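Local coordinates for protein diphosphomevalonate decarboxylase, putative (Trypanosoma brucei, PDB 2HKE) that probably catalyses the ATP-dependent decarboxylation of (R)-5-diphosphomevalonate to isopentenyl diphosphate, a precursor of isoprenoids and sterols, at residues A[185-190]-A[295-300]; A[210-215]-A[255-260]. The protein carries 1 engineered substitution. All blocks are in the same frame, centred on the assembly; numbering follows the deposited sequence.

Interaction 1: A[185-190]-A[295-300]; sequences VMCAVL and GANCFL
Strands 183-189 and 298-303 run antiparallel as neighbours in the five-stranded mixed sheet of the C-terminal, GHMP-type domain. Two hydrogen-bonded pairs join them. At Met186 and Leu300, Met186 N meets Leu300 O at 2.8 Å almost straight (169°) and in the carbonyl plane, while Leu300 N reaches Met186 O from above its carbonyl plane. Ala188 and Cys298 repeat the exchange. Beyond this last bridge a side-chain carbonyl takes the bond: Asn297 OD1 accepts Leu190 N at 3.0 Å from above its carbonyl plane. Between the two pairs lies the non-hydrogen-bonded pair Cys187 and Phe299, whose side chains share one face of the sheet. Cys187 SG, anti to its backbone N (chi1 -175°), lies over the Phe299 ring 3.7 Å from the centroid, and its CB rests over the same face in a CH-pi contact; Val185 CG1 comes to the ring edge, 4.1 Å from Phe299 CD2. On the reverse face Met186 CE touches Leu300 CD1 obliquely, and helix 307-317 packs on both residues. Strand 358-363 bonds the other edge of 183-189, and strand 288-291 flanks 298-303. The Asn297 amide is held at both ends, its ND2 donating to Ala110 O.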
loop_
_atom_site.group_PDB
_atom_site.type_symbol
_atom_site.label_atom_id
_atom_site.label_comp_id
_atom_site.label_asym_id
_atom_site.label_seq_id
_atom_site.Cartn_x
_atom_site.Cartn_y
_atom_site.Cartn_z
ATOM N N VAL A 185 12.162 2.229 -2.337
ATOM C CA VAL A 185 11.077 2.800 -1.534
ATOM C C VAL A 185 11.482 2.783 -0.067
ATOM O O VAL A 185 12.043 1.778 0.422
ATOM C CB VAL A 185 9.800 1.965 -1.658
ATOM C CG1 VAL A 185 8.650 2.589 -0.820
ATOM C CG2 VAL A 185 9.400 1.822 -3.127
ATOM N N MET A 186 11.192 3.862 0.648
ATOM C CA MET A 186 11.342 3.827 2.101
ATOM C C MET A 186 10.069 4.252 2.749
ATOM O O MET A 186 9.201 4.822 2.111
ATOM C CB MET A 186 12.532 4.656 2.548
ATOM C CG MET A 186 13.899 4.197 2.026
ATOM S SD MET A 186 15.261 5.172 2.697
ATOM C CE MET A 186 15.158 6.743 1.828
ATOM N N CYS A 187 9.906 3.902 4.014
ATOM C CA CYS A 187 8.807 4.438 4.803
ATOM C C CYS A 187 9.404 4.930 6.142
ATOM O O CYS A 187 9.933 4.142 6.914
ATOM C CB CYS A 187 7.756 3.417 5.021
ATOM S SG CYS A 187 6.322 4.106 5.879
ATOM N N ALA A 188 9.333 6.233 6.356
ATOM C CA ALA A 188 9.661 6.847 7.631
ATOM C C ALA A 188 8.377 6.878 8.470
ATOM O O ALA A 188 7.429 7.658 8.203
ATOM C CB ALA A 188 10.257 8.239 7.424
ATOM N N VAL A 189 8.292 5.928 9.391
ATOM C CA VAL A 189 7.165 5.806 10.259
ATOM C C VAL A 189 7.149 6.881 11.329
ATOM O O VAL A 189 8.116 7.048 12.061
ATOM C CB VAL A 189 7.066 4.373 10.829
ATOM C CG1 VAL A 189 5.868 4.212 11.699
ATOM C CG2 VAL A 189 7.051 3.403 9.647
ATOM N N LEU A 190 6.021 7.592 11.385
ATOM C CA LEU A 190 5.787 8.684 12.301
ATOM C C LEU A 190 4.598 8.399 13.218
ATOM O O LEU A 190 3.710 7.610 12.882
ATOM C CB LEU A 190 5.594 9.991 11.531
ATOM C CG LEU A 190 6.745 10.407 10.611
ATOM C CD1 LEU A 190 6.339 11.479 9.589
ATOM C CD2 LEU A 190 7.941 10.833 11.465
ATOM N N GLY A 295 -2.472 8.819 6.309
ATOM C CA GLY A 295 -1.785 8.552 7.554
ATOM C C GLY A 295 -0.652 9.535 7.656
ATOM O O GLY A 295 -0.459 10.352 6.753
ATOM N N ALA A 296 0.097 9.451 8.750
ATOM C CA ALA A 296 1.172 10.373 9.013
ATOM C C ALA A 296 2.501 9.879 8.433
ATOM O O ALA A 296 3.420 10.660 8.316
ATOM C CB ALA A 296 1.345 10.582 10.534
ATOM N N ASN A 297 2.613 8.588 8.136
ATOM C CA ASN A 297 3.908 8.025 7.704
ATOM C C ASN A 297 4.291 8.598 6.357
ATOM O O ASN A 297 3.421 8.793 5.495
ATOM C CB ASN A 297 3.850 6.509 7.556
ATOM C CG ASN A 297 3.528 5.775 8.831
ATOM O OD1 ASN A 297 3.807 6.232 9.924
ATOM N ND2 ASN A 297 2.952 4.574 8.675
ATOM N N CYS A 298 5.574 8.837 6.183
ATOM C CA CYS A 298 6.104 9.381 4.975
ATOM C C CYS A 298 6.809 8.287 4.163
ATOM O O CYS A 298 7.914 7.783 4.522
ATOM C CB CYS A 298 7.077 10.476 5.301
ATOM S SG CYS A 298 7.680 11.392 3.861
ATOM N N PHE A 299 6.197 7.954 3.042
ATOM C CA PHE A 299 6.840 7.057 2.086
ATOM C C PHE A 299 7.778 7.913 1.279
ATOM O O PHE A 299 7.541 9.132 1.121
ATOM C CB PHE A 299 5.796 6.390 1.232
ATOM C CG PHE A 299 5.158 5.218 1.903
ATOM C CD1 PHE A 299 4.102 5.397 2.783
ATOM C CD2 PHE A 299 5.676 3.940 1.704
ATOM C CE1 PHE A 299 3.536 4.272 3.433
ATOM C CE2 PHE A 299 5.120 2.808 2.320
ATOM C CZ PHE A 299 4.033 2.996 3.177
ATOM N N LEU A 300 8.891 7.337 0.847
ATOM C CA LEU A 300 9.883 8.088 0.096
ATOM C C LEU A 300 10.281 7.244 -1.070
ATOM O O LEU A 300 10.397 6.020 -0.915
ATOM C CB LEU A 300 11.125 8.331 0.951
ATOM C CG LEU A 300 10.894 9.212 2.153
ATOM C CD1 LEU A 300 11.993 8.964 3.181
ATOM C CD2 LEU A 300 10.816 10.721 1.736
#

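Interaction 2: A[210-215]-A[255-260]; sequences SPLMKK and CATTEP
Ser210 follows the last turn of helix 199-209 and opens a type I turn, Ser210 to Met213, that leads into helix 213-234. Its CB lies 3.7 Å from Thr257 OG1 and 4.0 Å from Thr258 OG1, beside the loop that follows helix 237-256. A first torsion of 172° sets OG anti to the backbone N, and there the hydroxyl works in two directions. It donates to Thr257 OG1 at 2.8 Å, and it accepts from Leu212 N at 3.1 Å with a nearly straight N-H (161°), so the two bonds restrain its rotation. Thr257 OG1 sits between its own backbone N and carbonyl carbon (chi1 61°), a position from which it also bonds back to the carbonyls of Glu253 and Ile254 in the helix just completed. Around this pair of hydroxyls, Leu212 CD1 approaches Thr257 OG1 to 3.7 Å, its side chain crossing that of Thr257 at about a right angle, and Pro211 CD lies 3.5 Å from Thr257 O. Thr258 OG1 bonds to Ile254 O and Ser206 OG. The Ser210-Leu212 bond makes an ST turn, its hydroxyl capping the tight turn between helices 199-209 and 213-234, here tied to the residue just past helix 237-256.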
loop_
_atom_site.group_PDB
_atom_site.type_symbol
_atom_site.label_atom_id
_atom_site.label_comp_id
_atom_site.label_asym_id
_atom_site.label_seq_id
_atom_site.Cartn_x
_atom_site.Cartn_y
_atom_site.Cartn_z
ATOM N N SER A 210 -15.742 17.753 -0.721
ATOM C CA SER A 210 -14.555 18.503 -1.133
ATOM C C SER A 210 -14.771 19.137 -2.487
ATOM O O SER A 210 -15.132 18.449 -3.470
ATOM C CB SER A 210 -13.282 17.635 -1.196
ATOM O OG SER A 210 -12.222 18.414 -1.779
ATOM N N PRO A 211 -14.548 20.462 -2.585
ATOM C CA PRO A 211 -14.762 21.054 -3.904
ATOM C C PRO A 211 -13.726 20.638 -4.913
ATOM O O PRO A 211 -13.877 20.949 -6.079
ATOM C CB PRO A 211 -14.657 22.572 -3.634
ATOM C CG PRO A 211 -13.710 22.644 -2.515
ATOM C CD PRO A 211 -14.158 21.488 -1.602
ATOM N N LEU A 212 -12.681 19.918 -4.481
ATOM C CA LEU A 212 -11.567 19.570 -5.376
ATOM C C LEU A 212 -11.697 18.248 -6.148
ATOM O O LEU A 212 -10.919 17.967 -7.074
ATOM C CB LEU A 212 -10.269 19.561 -4.567
ATOM C CG LEU A 212 -10.015 20.860 -3.797
ATOM C CD1 LEU A 212 -8.767 20.717 -2.992
ATOM C CD2 LEU A 212 -9.971 22.048 -4.747
ATOM N N MET A 213 -12.675 17.437 -5.776
ATOM C CA MET A 213 -12.819 16.091 -6.318
ATOM C C MET A 213 -13.279 16.040 -7.777
ATOM O O MET A 213 -12.815 15.213 -8.545
ATOM C CB MET A 213 -13.723 15.257 -5.413
ATOM C CG MET A 213 -13.051 14.939 -4.091
ATOM S SD MET A 213 -11.743 13.768 -4.276
ATOM C CE MET A 213 -12.770 12.283 -4.488
ATOM N N LYS A 214 -14.178 16.941 -8.190
ATOM C CA LYS A 214 -14.664 16.904 -9.556
ATOM C C LYS A 214 -13.593 16.996 -10.632
ATOM O O LYS A 214 -13.600 16.210 -11.618
ATOM C CB LYS A 214 -15.683 18.043 -9.760
ATOM C CG LYS A 214 -16.420 18.020 -11.112
ATOM C CD LYS A 214 -17.301 19.272 -11.205
ATOM C CE LYS A 214 -17.958 19.421 -12.538
ATOM N NZ LYS A 214 -19.052 18.403 -12.688
ATOM N N LYS A 215 -12.712 17.993 -10.486
ATOM C CA LYS A 215 -11.645 18.247 -11.429
ATOM C C LYS A 215 -10.603 17.134 -11.303
ATOM O O LYS A 215 -10.032 16.719 -12.297
ATOM C CB LYS A 215 -10.958 19.586 -11.190
ATOM C CG LYS A 215 -9.917 19.890 -12.243
ATOM C CD LYS A 215 -9.421 21.348 -12.168
ATOM C CE LYS A 215 -7.986 21.414 -11.657
ATOM N NZ LYS A 215 -7.904 21.717 -10.248
ATOM N N CYS A 255 -8.441 16.231 1.732
ATOM C CA CYS A 255 -8.829 15.963 3.106
ATOM C C CYS A 255 -9.099 17.282 3.855
ATOM O O CYS A 255 -10.043 17.383 4.625
ATOM C CB CYS A 255 -7.775 15.122 3.781
ATOM S SG CYS A 255 -7.901 13.376 3.212
ATOM N N ALA A 256 -8.249 18.279 3.641
ATOM C CA ALA A 256 -8.373 19.551 4.368
ATOM C C ALA A 256 -9.632 20.327 3.962
ATOM O O ALA A 256 -10.107 21.119 4.745
ATOM C CB ALA A 256 -7.124 20.433 4.118
ATOM N N THR A 257 -10.133 20.113 2.756
ATOM C CA THR A 257 -11.317 20.778 2.214
ATOM C C THR A 257 -12.579 19.888 2.227
ATOM O O THR A 257 -13.616 20.214 1.622
ATOM C CB THR A 257 -11.054 21.221 0.805
ATOM O OG1 THR A 257 -10.772 20.090 -0.005
ATOM C CG2 THR A 257 -9.865 22.215 0.722
ATOM N N THR A 258 -12.464 18.759 2.909
ATOM C CA THR A 258 -13.601 17.895 3.203
ATOM C C THR A 258 -14.337 18.513 4.380
ATOM O O THR A 258 -13.735 19.195 5.214
ATOM C CB THR A 258 -13.106 16.453 3.508
ATOM O OG1 THR A 258 -12.470 15.939 2.329
ATOM C CG2 THR A 258 -14.256 15.485 3.904
ATOM N N GLU A 259 -15.644 18.253 4.447
ATOM C CA GLU A 259 -16.481 18.753 5.564
ATOM C C GLU A 259 -17.224 17.625 6.250
ATOM O O GLU A 259 -18.035 16.949 5.620
ATOM C CB GLU A 259 -17.449 19.788 5.005
ATOM C CG GLU A 259 -16.719 20.947 4.417
ATOM C CD GLU A 259 -17.578 22.144 4.149
ATOM O OE1 GLU A 259 -18.778 21.961 3.830
ATOM O OE2 GLU A 259 -17.037 23.280 4.249
ATOM N N PRO A 260 -16.924 17.354 7.529
ATOM C CA PRO A 260 -15.896 17.930 8.409
ATOM C C PRO A 260 -14.490 17.634 7.899
ATOM O O PRO A 260 -14.286 16.632 7.195
ATOM C CB PRO A 260 -16.095 17.195 9.720
ATOM C CG PRO A 260 -17.374 16.511 9.631
ATOM C CD PRO A 260 -17.709 16.321 8.209
#

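Interaction 2 is nested in the chain excursion closed by interaction 1, whose two strands are separated in sequence by a largely helical stretch. The centres of the two interactions lie about 24 Å apart and their nearest atoms about 8 Å; they hold different elements, although both belong to the C-terminal family region. Every touching residue of 185-190 with 295-300 is buried, and the contact combines regular backbone bonding with apolar and sulfur-aromatic packing. The 210-215 with 255-260 contact buries 182 Å² against 541 Å², both sides summed, and is only partly buried and farther from the chain centre; there hydroxyls join the residues just past two helix ends.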